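Local atomic coordinates of uncharacterized protein (Thermus thermophilus HB8, PDB entry 4WVA), a protein that hydrolyses mannosylglycerate, a solute of osmotically stressed thermophiles, to mannose and glycerate, and also splits glucosylglycerate to glucose and glycerate. Residues Leu41-Thr44 with Gln45-Trp48; Val111-Leu114 with Tyr115-Pro119; Leu211-Phe214 with Arg215-Glu218. All coordinates share one frame; numbering follows the deposited sequence. Where two conformers were deposited one is given.

Interaction 1 (Leu41-Thr44 with Gln45-Trp48)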
loop_
_atom_site.group_PDB
_atom_site.type_symbol
_atom_site.label_atom_id
_atom_site.label_comp_id
_atom_site.label_asym_id
_atom_site.label_seq_id
_atom_site.Cartn_x
_atom_site.Cartn_y
_atom_site.Cartn_z
ATOM N N LEU A 41 27.961 1.217 -9.462
ATOM C CA LEU A 41 27.372 2.534 -9.753
ATOM C C LEU A 41 28.438 3.587 -10.036
ATOM O O LEU A 41 28.259 4.441 -10.924
ATOM C CB LEU A 41 26.467 2.984 -8.606
ATOM C CG LEU A 41 25.201 2.145 -8.379
ATOM C CD1 LEU A 41 24.455 2.575 -7.113
ATOM C CD2 LEU A 41 24.293 2.203 -9.598
ATOM N N GLY A 42 29.554 3.522 -9.309
ATOM C CA GLY A 42 30.673 4.414 -9.563
ATOM C C GLY A 42 31.292 4.184 -10.930
ATOM O O GLY A 42 31.604 5.137 -11.643
ATOM N N TRP A 43 31.462 2.911 -11.309
ATOM C CA TRP A 43 32.059 2.589 -12.597
ATOM C C TRP A 43 31.242 3.108 -13.794
ATOM O O TRP A 43 31.799 3.322 -14.883
ATOM C CB TRP A 43 32.307 1.078 -12.735
ATOM C CG TRP A 43 33.473 0.582 -11.930
ATOM C CD1 TRP A 43 33.439 -0.331 -10.912
ATOM C CD2 TRP A 43 34.845 0.958 -12.078
ATOM N NE1 TRP A 43 34.708 -0.535 -10.408
ATOM C CE2 TRP A 43 35.588 0.235 -11.116
ATOM C CE3 TRP A 43 35.528 1.823 -12.945
ATOM C CZ2 TRP A 43 36.971 0.347 -10.997
ATOM C CZ3 TRP A 43 36.896 1.938 -12.814
ATOM C CH2 TRP A 43 37.605 1.201 -11.861
ATOM N N THR A 44 29.943 3.345 -13.606
ATOM C CA THR A 44 29.113 3.897 -14.705
ATOM C C THR A 44 29.634 5.269 -15.149
ATOM O O THR A 44 29.296 5.739 -16.245
ATOM C CB THR A 44 27.614 4.075 -14.342
ATOM O OG1 THR A 44 27.464 5.081 -13.334
ATOM C CG2 THR A 44 26.981 2.784 -13.877
ATOM N N GLN A 45 30.410 5.924 -14.288
ATOM C CA GLN A 45 30.976 7.239 -14.580
ATOM C C GLN A 45 32.319 7.143 -15.303
ATOM O O GLN A 45 32.906 8.173 -15.651
ATOM C CB GLN A 45 31.152 8.025 -13.284
ATOM C CG GLN A 45 29.865 8.297 -12.550
ATOM C CD GLN A 45 28.855 8.963 -13.447
ATOM O OE1 GLN A 45 29.009 10.144 -13.810
ATOM N NE2 GLN A 45 27.818 8.223 -13.812
ATOM N N VAL A 46 32.790 5.918 -15.530
ATOM C CA VAL A 46 34.091 5.653 -16.141
ATOM C C VAL A 46 33.930 4.801 -17.387
ATOM O O VAL A 46 34.440 5.142 -18.459
ATOM C CB VAL A 46 35.046 4.935 -15.149
ATOM C CG1 VAL A 46 36.404 4.649 -15.772
ATOM C CG2 VAL A 46 35.244 5.760 -13.896
ATOM N N ASP A 47 33.225 3.683 -17.248
ATOM C CA ASP A 47 33.083 2.730 -18.324
ATOM C C ASP A 47 31.938 1.777 -17.999
ATOM O O ASP A 47 32.020 1.055 -17.033
ATOM C CB ASP A 47 34.382 1.941 -18.477
ATOM C CG ASP A 47 34.356 0.998 -19.659
ATOM O OD1 ASP A 47 34.127 -0.216 -19.439
ATOM O OD2 ASP A 47 34.559 1.474 -20.803
ATOM N N TRP A 48 30.896 1.779 -18.821
ATOM C CA TRP A 48 29.706 0.935 -18.568
ATOM C C TRP A 48 30.029 -0.549 -18.562
ATOM O O TRP A 48 29.516 -1.286 -17.715
ATOM C CB TRP A 48 28.585 1.225 -19.570
ATOM C CG TRP A 48 27.921 2.499 -19.280
ATOM C CD1 TRP A 48 28.286 3.727 -19.746
ATOM C CD2 TRP A 48 26.788 2.714 -18.422
ATOM N NE1 TRP A 48 27.451 4.690 -19.248
ATOM C CE2 TRP A 48 26.540 4.100 -18.411
ATOM C CE3 TRP A 48 25.975 1.877 -17.649
ATOM C CZ2 TRP A 48 25.498 4.670 -17.685
ATOM C CZ3 TRP A 48 24.942 2.437 -16.930
ATOM C CH2 TRP A 48 24.720 3.832 -16.940
#
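Thr44 meets the indole of Trp48 four residues on and the amide of Gln45 next to it, and its short side chain shows how a threonine can serve an apolar and a polar neighbour at once. Its CB sits over one face of the Trp48 ring, 3.9 Å from the centroid of the six-membered ring and only 10° off the normal, a CH-pi contact. CG2 touches the same ring, 3.7 Å from Trp48 CZ3. The other branch, OG1, is placed between the backbone N and the carbonyl carbon (chi1 66°), turned back toward the preceding turn. There it donates to Leu41 O at 2.6 Å and accepts from Gln45 NE2 at 3.2 Å, so a buried hydroxyl is used in both directions. Gln45, bent at chi2 (-54°), folds its amide back to reach it, and the hydroxyl oxygen lies almost in the amide plane; Gln45 OE1 is held by Arg5.

These bonds belong to the tight link between helix 33-43 and helix 48-62 of the (alpha/alpha)6 barrel. Trp43 O accepts from two successive backbone donors, Val46 N at 2.9 Å, above the carbonyl plane, and Asp47 N at 2.8 Å, nearly in line with the C=O bond. Asp47 is the N-cap of the second helix, its OD1 bonded to Arg50 N. Within the turn, the Val46 side chain lies alongside Trp43, with Val46 CB at the indole edge, 3.8 Å from Trp43 CE3, while Trp43 NE1 bonds to Thr21.

Interaction 2 (Val111-Leu114 with Tyr115-Pro119)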
loop_
_atom_site.group_PDB
_atom_site.type_symbol
_atom_site.label_atom_id
_atom_site.label_comp_id
_atom_site.label_asym_id
_atom_site.label_seq_id
_atom_site.Cartn_x
_atom_site.Cartn_y
_atom_site.Cartn_z
ATOM N N VAL A 111 21.528 -3.753 -10.844
ATOM C CA VAL A 111 21.375 -4.354 -12.168
ATOM C C VAL A 111 20.250 -3.665 -12.973
ATOM O O VAL A 111 20.404 -3.410 -14.179
ATOM C CB VAL A 111 21.191 -5.880 -12.089
ATOM C CG1 VAL A 111 20.810 -6.431 -13.445
ATOM C CG2 VAL A 111 22.474 -6.560 -11.589
ATOM N N ARG A 112 19.133 -3.348 -12.328
ATOM C CA ARG A 112 18.043 -2.652 -13.025
ATOM C C ARG A 112 18.548 -1.305 -13.565
ATOM O O ARG A 112 18.268 -0.919 -14.702
ATOM C CB ARG A 112 16.836 -2.437 -12.118
ATOM C CG ARG A 112 15.740 -1.657 -12.833
ATOM C CD ARG A 112 14.545 -1.377 -11.940
ATOM N NE ARG A 112 13.530 -0.615 -12.672
ATOM C CZ ARG A 112 12.363 -0.217 -12.159
ATOM N NH1 ARG A 112 12.039 -0.492 -10.911
ATOM N NH2 ARG A 112 11.513 0.478 -12.911
ATOM N N TYR A 113 19.283 -0.580 -12.746
ATOM C CA TYR A 113 19.830 0.702 -13.165
ATOM C C TYR A 113 20.795 0.548 -14.345
ATOM O O TYR A 113 20.686 1.271 -15.353
ATOM C CB TYR A 113 20.558 1.419 -12.023
ATOM C CG TYR A 113 21.039 2.762 -12.463
ATOM C CD1 TYR A 113 20.176 3.848 -12.462
ATOM C CD2 TYR A 113 22.328 2.934 -12.961
ATOM C CE1 TYR A 113 20.598 5.073 -12.904
ATOM C CE2 TYR A 113 22.746 4.158 -13.421
ATOM C CZ TYR A 113 21.879 5.220 -13.375
ATOM O OH TYR A 113 22.303 6.449 -13.823
ATOM N N LEU A 114 21.738 -0.382 -14.240
ATOM C CA LEU A 114 22.651 -0.641 -15.372
ATOM C C LEU A 114 21.871 -1.011 -16.630
ATOM O O LEU A 114 22.182 -0.534 -17.733
ATOM C CB LEU A 114 23.668 -1.725 -15.051
ATOM C CG LEU A 114 24.591 -1.463 -13.857
ATOM C CD1 LEU A 114 25.532 -2.637 -13.696
ATOM C CD2 LEU A 114 25.353 -0.142 -13.972
ATOM N N TYR A 115 20.854 -1.853 -16.461
ATOM C CA TYR A 115 20.062 -2.303 -17.597
ATOM C C TYR A 115 19.335 -1.151 -18.290
ATOM O O TYR A 115 19.354 -1.032 -19.518
ATOM C CB TYR A 115 19.067 -3.410 -17.205
ATOM C CG TYR A 115 18.184 -3.774 -18.366
ATOM C CD1 TYR A 115 18.725 -4.373 -19.502
ATOM C CD2 TYR A 115 16.832 -3.465 -18.376
ATOM C CE1 TYR A 115 17.937 -4.700 -20.579
ATOM C CE2 TYR A 115 16.031 -3.777 -19.463
ATOM C CZ TYR A 115 16.592 -4.400 -20.571
ATOM O OH TYR A 115 15.831 -4.730 -21.677
ATOM N N GLU A 116 18.715 -0.282 -17.501
ATOM C CA GLU A 116 17.871 0.774 -18.069
ATOM C C GLU A 116 18.697 1.916 -18.650
ATOM O O GLU A 116 18.249 2.587 -19.597
ATOM C CB GLU A 116 16.901 1.319 -17.016
ATOM C CG GLU A 116 15.811 0.323 -16.625
ATOM C CD GLU A 116 14.818 0.883 -15.628
ATOM O OE1 GLU A 116 15.057 1.996 -15.126
ATOM O OE2 GLU A 116 13.821 0.218 -15.325
ATOM N N LYS A 117 19.883 2.146 -18.098
ATOM C CA LYS A 117 20.661 3.350 -18.447
ATOM C C LYS A 117 21.897 3.141 -19.319
ATOM O O LYS A 117 22.503 4.132 -19.778
ATOM C CB LYS A 117 21.087 4.116 -17.190
ATOM C CG LYS A 117 19.947 4.622 -16.333
ATOM C CD LYS A 117 19.033 5.558 -17.081
ATOM C CE LYS A 117 17.926 6.072 -16.173
ATOM N NZ LYS A 117 17.298 7.247 -16.823
ATOM N N ASP A 118 22.318 1.902 -19.520
ATOM C CA ASP A 118 23.470 1.642 -20.372
ATOM C C ASP A 118 23.166 2.213 -21.765
ATOM O O ASP A 118 22.123 1.918 -22.320
ATOM C CB ASP A 118 23.712 0.138 -20.460
ATOM C CG ASP A 118 24.998 -0.228 -21.184
ATOM O OD1 ASP A 118 25.554 0.599 -21.965
ATOM O OD2 ASP A 118 25.442 -1.377 -20.961
ATOM N N PRO A 119 24.059 3.061 -22.310
ATOM C CA PRO A 119 23.766 3.564 -23.672
ATOM C C PRO A 119 23.832 2.495 -24.768
ATOM O O PRO A 119 23.246 2.688 -25.846
ATOM C CB PRO A 119 24.828 4.658 -23.885
ATOM C CG PRO A 119 25.916 4.359 -22.916
ATOM C CD PRO A 119 25.267 3.674 -21.732
HETATM O O HOH W 1 12.338 3.101 -14.769
#
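Arg112 leaves its helix with CG trans to the backbone N (chi1 177°) and stays extended to NE, whereas Glu116, one turn on, sets CG beside its own N (chi1 -70°); the two chains thereby converge and cross. Arg112 NE donates to Glu116 OE2 at 2.8 Å in a nearly straight salt bridge. The carboxylate oxygen lies in the guanidinium plane, but the donor comes from above the carboxylate, whose plane is turned 86° from that of the guanidinium. A weak second bond runs from Arg112 NH2 to the same oxygen, and a water that donates to Glu116 OE1 at 3.0 Å accepts weakly from Arg112 NH2. The arginine has a second carboxylate partner, Asp247, at NH1, a pairing that probably helps keep its charge balanced.

One residue further along in each partner, Lys117 puts its CG over one face of the Tyr113 ring, 3.8 Å from the ring centroid and 3.5 Å from Tyr113 CE1, a CH-pi contact. Beyond CG the chain leads away from the ring, and NZ forms a salt bridge with Glu280 of the second subunit.

The backbone bonds Glu116 N to Arg112 O and Lys117 N to Tyr113 O join the same residues. These are i to i+4 pairings on the last turns of helix 107-117, a helix of this (alpha/alpha)6-barrel protein that also serves the interface between subunits.

Interaction 3 (Leu211-Phe214 with Arg215-Glu218)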
loop_
_atom_site.group_PDB
_atom_site.type_symbol
_atom_site.label_atom_id
_atom_site.label_comp_id
_atom_site.label_asym_id
_atom_site.label_seq_id
_atom_site.Cartn_x
_atom_site.Cartn_y
_atom_site.Cartn_z
ATOM N N LEU A 211 30.895 -18.682 12.993
ATOM C CA LEU A 211 31.543 -19.259 11.829
ATOM C C LEU A 211 31.851 -20.734 12.070
ATOM O O LEU A 211 31.544 -21.582 11.230
ATOM C CB LEU A 211 32.832 -18.491 11.483
ATOM C CG LEU A 211 33.517 -18.784 10.131
ATOM C CD1 LEU A 211 34.511 -17.686 9.791
ATOM C CD2 LEU A 211 34.225 -20.138 10.091
ATOM N N TYR A 212 32.461 -21.027 13.221
ATOM C CA TYR A 212 32.858 -22.404 13.538
ATOM C C TYR A 212 31.644 -23.315 13.644
ATOM O O TYR A 212 31.684 -24.454 13.181
ATOM C CB TYR A 212 33.697 -22.474 14.821
ATOM C CG TYR A 212 35.045 -21.773 14.744
ATOM C CD1 TYR A 212 35.818 -21.828 13.591
ATOM C CD2 TYR A 212 35.547 -21.064 15.831
ATOM C CE1 TYR A 212 37.044 -21.193 13.517
ATOM C CE2 TYR A 212 36.773 -20.425 15.761
ATOM C CZ TYR A 212 37.512 -20.499 14.600
ATOM O OH TYR A 212 38.732 -19.872 14.510
ATOM N N LEU A 213 30.555 -22.818 14.228
ATOM C CA LEU A 213 29.307 -23.587 14.266
ATOM C C LEU A 213 28.827 -23.901 12.843
ATOM O O LEU A 213 28.514 -25.042 12.519
ATOM C CB LEU A 213 28.215 -22.848 15.050
ATOM C CG LEU A 213 26.818 -23.479 15.011
ATOM C CD1 LEU A 213 26.874 -24.854 15.684
ATOM C CD2 LEU A 213 25.779 -22.589 15.655
ATOM N N PHE A 214 28.758 -22.884 11.984
ATOM C CA PHE A 214 28.273 -23.104 10.624
ATOM C C PHE A 214 29.151 -24.083 9.846
ATOM O O PHE A 214 28.642 -24.920 9.095
ATOM C CB PHE A 214 28.173 -21.777 9.851
ATOM C CG PHE A 214 27.351 -20.717 10.543
ATOM C CD1 PHE A 214 26.378 -21.039 11.494
ATOM C CD2 PHE A 214 27.507 -19.386 10.186
ATOM C CE1 PHE A 214 25.620 -20.046 12.099
ATOM C CE2 PHE A 214 26.760 -18.400 10.799
ATOM C CZ PHE A 214 25.831 -18.723 11.755
ATOM N N ARG A 215 30.465 -23.964 10.039
ATOM C CA ARG A 215 31.444 -24.834 9.386
ATOM C C ARG A 215 31.257 -26.267 9.860
ATOM O O ARG A 215 31.262 -27.193 9.050
ATOM C CB ARG A 215 32.877 -24.348 9.672
ATOM C CG ARG A 215 33.962 -25.052 8.857
ATOM C CD ARG A 215 35.346 -24.503 9.170
ATOM N NE ARG A 215 35.784 -24.852 10.520
ATOM C CZ ARG A 215 36.892 -24.401 11.115
ATOM N NH1 ARG A 215 37.711 -23.552 10.499
ATOM N NH2 ARG A 215 37.182 -24.800 12.350
ATOM N N ARG A 216 31.060 -26.450 11.163
ATOM C CA ARG A 216 30.819 -27.781 11.728
ATOM C C ARG A 216 29.574 -28.423 11.118
ATOM O O ARG A 216 29.540 -29.623 10.854
ATOM C CB ARG A 216 30.690 -27.672 13.247
ATOM C CG ARG A 216 30.426 -28.977 13.971
ATOM C CD ARG A 216 30.786 -28.867 15.446
ATOM N NE ARG A 216 29.899 -27.984 16.208
ATOM C CZ ARG A 216 28.676 -28.307 16.637
ATOM N NH1 ARG A 216 28.138 -29.494 16.360
ATOM N NH2 ARG A 216 27.970 -27.427 17.339
ATOM N N LEU A 217 28.565 -27.600 10.844
ATOM C CA LEU A 217 27.331 -28.047 10.214
ATOM C C LEU A 217 27.419 -28.135 8.687
ATOM O O LEU A 217 26.402 -28.312 8.011
ATOM C CB LEU A 217 26.189 -27.106 10.631
ATOM C CG LEU A 217 25.901 -27.022 12.130
ATOM C CD1 LEU A 217 24.838 -25.972 12.409
ATOM C CD2 LEU A 217 25.477 -28.377 12.675
ATOM N N GLU A 218 28.628 -28.021 8.135
ATOM C CA GLU A 218 28.849 -28.061 6.679
ATOM C C GLU A 218 27.993 -27.052 5.904
ATOM O O GLU A 218 27.649 -27.278 4.744
ATOM C CB GLU A 218 28.648 -29.481 6.122
ATOM C CG GLU A 218 29.634 -30.496 6.676
ATOM C CD GLU A 218 29.908 -31.634 5.704
ATOM O OE1 GLU A 218 28.955 -32.356 5.341
ATOM O OE2 GLU A 218 31.079 -31.802 5.293
HETATM O O HOH W 2 34.183 -25.867 12.859
#
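Tyr212 O accepts twice, from Arg216 N at 2.9 Å in the helical i to i+4 bond, and from a water, also at 2.9 Å. The water in turn accepts from Arg215 NE at 3.0 Å, which ties the arginine side chain back to the helix it springs from. A bend at chi3 (69°) brings the guanidinium of Arg215 alongside the Tyr212 ring, both side chains pointing the same way. Tyr212 CD1 lies over one face of the guanidinium, toward its rim, and is 3.5 Å from Arg215 NH2; the two planes are inclined by 42°, well short of a parallel stack. Replacing Tyr212 with a serine takes away the ring atoms against this face and would probably let the guanidinium turn more freely.

This is the C-terminal end of helix 201-216, closed by a Schellman motif. Glu218, at positive phi, is its C-prime residue; its N bonds to Arg215 O at 2.9 Å, and Tyr219 N reaches back to Phe214 O.

On another side of the helix, Leu213 and Leu217 cross, their CD1 atoms 4.0 Å apart. Leu213 CD1 also comes within 3.2 Å of Arg216 NH2, a close contact. Leu217 continues onto helix 221-227 at Glu223 and Gln227, whereas the buried Phe214 packs against Ile224 of that helix and Val157.

In the fold
Interactions 2 and 3 lie at helix ends and interaction 1 in the turn between two helices; their chemistry follows their surroundings. Interactions 1 and 2, both partly buried, adjoin: Thr44 CG2 packs 3.3 Å from Leu114 CD2, and Trp48 touches Lys117, Asp118 and Pro119, so the turn between helices 33-43 and 48-62 rests on the end of helix 107-117. Interaction 1 relies on a buried hydroxyl and an indole; interaction 2 adds charged pairs beside a neighbouring subunit. Interaction 3, a surface contact about 26 Å from either at the nearest atoms, lies across the chain's centre from interaction 1 and sets bent arginines against a tyrosine and a leucine, with no salt bridge between its segments.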